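Local coordinates for hypothetical protein (Geobacillus stearothermophilus, PDB 1SFS) that is of unknown function but carries a glycoside hydrolase-like domain and may be a bacterial lysozyme, at residues V32-V37 with K54-Y59; F43-T48 with E222-D227. One frame throughout, in Å; residues are numbered along the deposited sequence.

Interaction 1: residues V32-V37 with K54-Y59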
loop_
_atom_site.group_PDB
_atom_site.type_symbol
_atom_site.label_atom_id
_atom_site.label_comp_id
_atom_site.label_asym_id
_atom_site.label_seq_id
_atom_site.Cartn_x
_atom_site.Cartn_y
_atom_site.Cartn_z
ATOM N N VAL A 32 6.834 -3.783 -7.394
ATOM C CA VAL A 32 7.798 -2.990 -6.657
ATOM C C VAL A 32 7.097 -1.787 -6.034
ATOM O O VAL A 32 5.901 -1.585 -6.250
ATOM C CB VAL A 32 8.976 -2.508 -7.573
ATOM C CG1 VAL A 32 9.727 -3.719 -8.114
ATOM C CG2 VAL A 32 8.495 -1.589 -8.671
ATOM N N ASP A 33 7.811 -0.999 -5.263
ATOM C CA ASP A 33 7.325 0.296 -4.817
ATOM C C ASP A 33 8.552 1.224 -4.698
ATOM O O ASP A 33 9.683 0.752 -4.537
ATOM C CB ASP A 33 6.526 0.208 -3.505
ATOM C CG ASP A 33 7.319 -0.267 -2.341
ATOM O OD1 ASP A 33 8.079 0.593 -1.782
ATOM O OD2 ASP A 33 7.228 -1.455 -1.973
ATOM N N SER A 34 8.300 2.524 -4.758
ATOM C CA SER A 34 9.378 3.483 -4.611
ATOM C C SER A 34 8.879 4.803 -4.062
ATOM O O SER A 34 7.800 5.285 -4.388
ATOM C CB SER A 34 10.079 3.715 -5.945
ATOM O OG SER A 34 9.239 4.259 -6.939
ATOM N N ALA A 35 9.755 5.434 -3.276
ATOM C CA ALA A 35 9.539 6.784 -2.813
ATOM C C ALA A 35 9.559 7.803 -3.950
ATOM O O ALA A 35 8.845 8.778 -3.937
ATOM C CB ALA A 35 10.591 7.140 -1.796
ATOM N N GLN A 36 10.410 7.552 -4.946
ATOM C CA GLN A 36 10.586 8.509 -6.043
ATOM C C GLN A 36 9.677 8.156 -7.221
ATOM O O GLN A 36 9.167 7.056 -7.397
ATOM C CB GLN A 36 12.075 8.669 -6.368
ATOM C CG GLN A 36 12.553 7.506 -7.140
ATOM C CD GLN A 36 14.091 7.553 -7.233
ATOM O OE1 GLN A 36 14.832 7.254 -6.323
ATOM N NE2 GLN A 36 14.615 7.880 -8.416
ATOM N N VAL A 37 9.486 9.181 -8.066
ATOM C CA VAL A 37 8.727 9.099 -9.301
ATOM C C VAL A 37 9.252 8.004 -10.229
ATOM O O VAL A 37 10.488 7.862 -10.414
ATOM C CB VAL A 37 8.779 10.459 -10.025
ATOM C CG1 VAL A 37 8.274 10.437 -11.465
ATOM C CG2 VAL A 37 8.060 11.485 -9.183
ATOM N N LYS A 54 4.331 -5.922 -12.171
ATOM C CA LYS A 54 2.931 -5.877 -12.551
ATOM C C LYS A 54 2.205 -4.728 -11.849
ATOM O O LYS A 54 1.125 -4.307 -12.305
ATOM C CB LYS A 54 2.236 -7.200 -12.309
ATOM C CG LYS A 54 2.907 -8.369 -12.965
ATOM C CD LYS A 54 3.504 -8.190 -14.348
ATOM C CE LYS A 54 4.258 -9.389 -14.940
ATOM N NZ LYS A 54 5.520 -9.811 -14.146
ATOM N N PHE A 55 2.790 -4.213 -10.788
ATOM C CA PHE A 55 2.251 -3.119 -10.025
ATOM C C PHE A 55 3.412 -2.350 -9.428
ATOM O O PHE A 55 4.509 -2.904 -9.271
ATOM C CB PHE A 55 1.240 -3.561 -8.963
ATOM C CG PHE A 55 1.825 -4.521 -7.928
ATOM C CD1 PHE A 55 2.357 -4.020 -6.748
ATOM C CD2 PHE A 55 1.870 -5.873 -8.160
ATOM C CE1 PHE A 55 2.908 -4.896 -5.823
ATOM C CE2 PHE A 55 2.425 -6.757 -7.210
ATOM C CZ PHE A 55 2.926 -6.261 -6.044
ATOM N N TRP A 56 3.142 -1.088 -9.107
ATOM C CA TRP A 56 4.193 -0.190 -8.607
ATOM C C TRP A 56 3.579 0.676 -7.530
ATOM O O TRP A 56 2.698 1.508 -7.813
ATOM C CB TRP A 56 4.788 0.608 -9.752
ATOM C CG TRP A 56 6.149 1.205 -9.445
ATOM C CD1 TRP A 56 6.513 1.955 -8.370
ATOM C CD2 TRP A 56 7.326 1.084 -10.259
ATOM N NE1 TRP A 56 7.840 2.279 -8.449
ATOM C CE2 TRP A 56 8.350 1.773 -9.589
ATOM C CE3 TRP A 56 7.610 0.439 -11.454
ATOM C CZ2 TRP A 56 9.641 1.845 -10.122
ATOM C CZ3 TRP A 56 8.888 0.516 -11.976
ATOM C CH2 TRP A 56 9.880 1.217 -11.305
ATOM N N GLY A 57 4.001 0.509 -6.289
ATOM C CA GLY A 57 3.535 1.310 -5.172
ATOM C C GLY A 57 4.136 2.719 -5.233
ATOM O O GLY A 57 5.340 2.874 -5.372
ATOM N N ARG A 58 3.266 3.697 -5.128
ATOM C CA ARG A 58 3.635 5.094 -5.225
ATOM C C ARG A 58 2.775 5.921 -4.301
ATOM O O ARG A 58 1.664 5.548 -3.932
ATOM C CB ARG A 58 3.451 5.592 -6.664
ATOM C CG ARG A 58 4.482 5.045 -7.636
ATOM C CD ARG A 58 5.906 5.593 -7.369
ATOM N NE ARG A 58 5.893 7.030 -7.616
ATOM C CZ ARG A 58 5.973 7.987 -6.728
ATOM N NH1 ARG A 58 6.264 7.732 -5.436
ATOM N NH2 ARG A 58 5.776 9.228 -7.121
ATOM N N TYR A 59 3.289 7.091 -3.933
ATOM C CA TYR A 59 2.683 7.933 -2.899
ATOM C C TYR A 59 1.769 8.970 -3.475
ATOM O O TYR A 59 2.058 9.654 -4.461
ATOM C CB TYR A 59 3.813 8.564 -2.032
ATOM C CG TYR A 59 4.536 7.489 -1.322
ATOM C CD1 TYR A 59 5.598 6.803 -1.908
ATOM C CD2 TYR A 59 4.107 7.019 -0.081
ATOM C CE1 TYR A 59 6.231 5.762 -1.265
ATOM C CE2 TYR A 59 4.728 6.002 0.581
ATOM C CZ TYR A 59 5.796 5.359 0.007
ATOM O OH TYR A 59 6.430 4.309 0.606
HETATM O O HOH W 1 8.262 3.107 -0.884
#
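Ser34 and Trp56 meet through a hydrogen bond at the indole edge: NE1 of Trp56 donates a hydrogen bond to Ser34 OG over 2.9 Å, nearly in the ring plane and fairly straight at 160°. With OG between its backbone N and carbonyl carbon (chi1 62°), the Ser34 hydroxyl in turn donates to Gln36 O at 2.8 Å, within the carbonyl plane. A serine suits this place, since one small hydroxyl can accept and donate. Val32 puts CG2 over one indole face, 3.5 Å from the centroid of the six-membered ring, a CH-pi contact. With Trp56 reduced to an alanine, Ser34 OG would probably lose this donor and a gap would open against Val32 CG2. The main chains pair as neighbouring parallel strands of a beta-alpha-beta unit, strand 29-33, helix 40-49 and strand 55-59: Val32 N donates to Phe55 O, Gly57 N to Val32 O and Ser34 N to Gly57 O. Gly57, with no side chain on the face where Asp33 stands, lets the two CA atoms come within 3.9 Å. Near the end of strand 55-59, the Arg58 side chain, bent at chi2 and chi3, folds back against the loop of residues 34-37. Its NH1 donates to Ser34 O at 3.1 Å, while Gln36 O lies over one guanidinium face; NE forms a salt bridge with Glu74 and NH2 bonds to Glu68 O, so several neighbours share this buried cation. On the Asp33 side, OD2 takes hydrogen bonds from Asn229 and Gln216, and one water donates to Asp33 OD1 at 2.7 Å and bonds Tyr59 OH at 2.6 Å.

Interaction 2: residues F43-T48 with E222-D227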
loop_
_atom_site.group_PDB
_atom_site.type_symbol
_atom_site.label_atom_id
_atom_site.label_comp_id
_atom_site.label_asym_id
_atom_site.label_seq_id
_atom_site.Cartn_x
_atom_site.Cartn_y
_atom_site.Cartn_z
ATOM N N PHE A 43 11.947 2.914 -14.494
ATOM C CA PHE A 43 11.248 1.712 -14.998
ATOM C C PHE A 43 12.204 0.825 -15.700
ATOM O O PHE A 43 12.169 -0.416 -15.476
ATOM C CB PHE A 43 10.047 2.149 -15.876
ATOM C CG PHE A 43 9.414 0.949 -16.515
ATOM C CD1 PHE A 43 8.579 0.073 -15.871
ATOM C CD2 PHE A 43 9.714 0.669 -17.851
ATOM C CE1 PHE A 43 8.073 -1.103 -16.491
ATOM C CE2 PHE A 43 9.256 -0.447 -18.504
ATOM C CZ PHE A 43 8.476 -1.296 -17.788
ATOM N N GLN A 44 13.002 1.351 -16.591
ATOM C CA GLN A 44 13.941 0.481 -17.332
ATOM C C GLN A 44 14.958 -0.142 -16.423
ATOM O O GLN A 44 15.350 -1.301 -16.684
ATOM C CB GLN A 44 14.594 1.310 -18.454
ATOM C CG GLN A 44 13.643 1.835 -19.518
ATOM C CD GLN A 44 12.763 0.855 -20.254
ATOM O OE1 GLN A 44 13.060 -0.344 -20.320
ATOM N NE2 GLN A 44 11.616 1.293 -20.761
ATOM N N CYS A 45 15.415 0.545 -15.383
ATOM C CA CYS A 45 16.307 -0.070 -14.400
ATOM C C CYS A 45 15.661 -1.306 -13.837
ATOM O O CYS A 45 16.244 -2.392 -13.796
ATOM C CB CYS A 45 16.662 0.878 -13.241
ATOM S SG CYS A 45 17.833 0.264 -12.008
ATOM N N VAL A 46 14.449 -1.152 -13.354
ATOM C CA VAL A 46 13.757 -2.302 -12.764
ATOM C C VAL A 46 13.562 -3.433 -13.773
ATOM O O VAL A 46 13.848 -4.578 -13.517
ATOM C CB VAL A 46 12.441 -1.855 -12.132
ATOM C CG1 VAL A 46 11.620 -3.044 -11.666
ATOM C CG2 VAL A 46 12.688 -0.931 -10.938
ATOM N N ARG A 47 13.031 -3.066 -14.946
ATOM C CA ARG A 47 12.642 -4.019 -15.978
ATOM C C ARG A 47 13.856 -4.853 -16.320
ATOM O O ARG A 47 13.722 -6.105 -16.450
ATOM C CB ARG A 47 12.082 -3.357 -17.250
ATOM C CG ARG A 47 11.591 -4.370 -18.324
ATOM C CD ARG A 47 10.940 -3.655 -19.514
ATOM N NE ARG A 47 11.867 -2.920 -20.337
ATOM C CZ ARG A 47 12.592 -3.452 -21.329
ATOM N NH1 ARG A 47 13.400 -2.632 -22.019
ATOM N NH2 ARG A 47 12.476 -4.769 -21.585
ATOM N N THR A 48 15.023 -4.291 -16.488
ATOM C CA THR A 48 16.189 -4.985 -16.981
ATOM C C THR A 48 17.031 -5.573 -15.849
ATOM O O THR A 48 17.738 -6.581 -16.054
ATOM C CB THR A 48 17.059 -4.089 -17.872
ATOM O OG1 THR A 48 17.525 -2.951 -17.136
ATOM C CG2 THR A 48 16.285 -3.557 -19.083
ATOM N N GLU A 222 18.991 -1.824 -3.973
ATOM C CA GLU A 222 20.322 -1.342 -4.327
ATOM C C GLU A 222 20.657 -1.390 -5.811
ATOM O O GLU A 222 21.308 -0.406 -6.171
ATOM C CB GLU A 222 21.433 -2.094 -3.603
ATOM C CG GLU A 222 21.258 -2.197 -2.090
ATOM C CD GLU A 222 22.213 -3.277 -1.585
ATOM O OE1 GLU A 222 22.000 -4.432 -1.999
ATOM O OE2 GLU A 222 23.103 -2.865 -0.836
ATOM N N VAL A 223 20.285 -2.367 -6.630
ATOM C CA VAL A 223 20.527 -2.229 -8.073
ATOM C C VAL A 223 19.581 -1.202 -8.695
ATOM O O VAL A 223 19.870 -0.682 -9.779
ATOM C CB VAL A 223 20.373 -3.564 -8.824
ATOM C CG1 VAL A 223 21.365 -4.591 -8.253
ATOM C CG2 VAL A 223 18.951 -4.087 -8.778
ATOM N N CYS A 224 18.472 -0.912 -8.045
ATOM C CA CYS A 224 17.496 0.085 -8.363
ATOM C C CYS A 224 16.860 0.517 -7.021
ATOM O O CYS A 224 16.725 -0.359 -6.159
ATOM C CB CYS A 224 16.329 -0.311 -9.311
ATOM S SG CYS A 224 16.821 -1.154 -10.829
ATOM N N PRO A 225 16.523 1.773 -6.857
ATOM C CA PRO A 225 16.041 2.273 -5.565
ATOM C C PRO A 225 14.561 2.005 -5.358
ATOM O O PRO A 225 13.680 2.866 -5.316
ATOM C CB PRO A 225 16.340 3.776 -5.642
ATOM C CG PRO A 225 16.190 4.080 -7.107
ATOM C CD PRO A 225 16.751 2.861 -7.805
ATOM N N VAL A 226 14.255 0.703 -5.208
ATOM C CA VAL A 226 12.909 0.214 -5.036
ATOM C C VAL A 226 12.863 -0.879 -3.974
ATOM O O VAL A 226 13.889 -1.499 -3.626
ATOM C CB VAL A 226 12.343 -0.360 -6.351
ATOM C CG1 VAL A 226 12.423 0.648 -7.477
ATOM C CG2 VAL A 226 13.023 -1.669 -6.792
ATOM N N ASP A 227 11.683 -1.118 -3.465
ATOM C CA ASP A 227 11.362 -2.288 -2.652
ATOM C C ASP A 227 10.665 -3.311 -3.526
ATOM O O ASP A 227 10.085 -2.977 -4.554
ATOM C CB ASP A 227 10.443 -1.930 -1.511
ATOM C CG ASP A 227 10.979 -0.745 -0.745
ATOM O OD1 ASP A 227 10.197 0.231 -0.499
ATOM O OD2 ASP A 227 12.144 -0.697 -0.330
#
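Cys45 and Cys224 join helix 40-49 to the loop by a disulfide, while the flat groups of the helix segment, set well away from the loop, pack among their own neighbours. One face of the Phe43 ring carries CB of Arg47, offset toward the rim, and NE2 of Gln44 lies at its edge; Tyr81 stacks on this ring and Tyr52 meets it edge-to-face. The Arg47 guanidinium has Thr48 CG2 over one face, toward the rim, and the amide carbon of Gln44 at its edge. This is the helix of the unit strand 29-33, helix 40-49, strand 55-59, a beta-alpha-beta crossover in a domain probably built like the barrels of glycoside hydrolases, and the disulfide ties it to the loop between strands 211-218 and 227-231. The Cys45 SG to Cys224 SG bond measures 2.1 Å, and its chi3 of -100° gives a left-handed twist near the relaxed right angle. Cys45 holds SG anti to the backbone N (chi1 -177°), which carries the sulfur out from the helix to the loop. Cysteine suits both places because a covalent bond can anchor a loop that makes no hydrogen bond to the helix segment. Next to the sulfurs the contact is apolar. Val46 rests CG2 against two partners, Val226 CG1 at 3.8 Å and Cys224 CB at 4.0 Å, and both valines also touch Trp56 and Val32 of the sheet. Compact branched valines fit here, one methyl of Val46 serving both neighbours. Pro225 bends the loop as the centre of an inverse gamma turn, its restricted phi agreeing with that shape, and the turn is closed by a weak bond from Val226 N to Cys224 O at 2.9 Å.

Overall arrangement
Both contacts involve the same beta-alpha-beta unit: interaction 1 pairs its two strands, and interaction 2 fastens its helix to a distant loop. Interaction 1 centres about 9 Å from the middle of the chain and is rich in polar bonds, since buried strand ends and loop carbonyls need partners. Interaction 2 centres about 19 Å out, where the touching residues are still mostly buried but exposed ones flank them, and relies on a covalent link and methyl packing with no hydrogen bond across. Their centres lie about 11 Å apart, and they meet where Asp33 O probably accepts from Asp227 N at 2.9 Å, joining the first strand to the last.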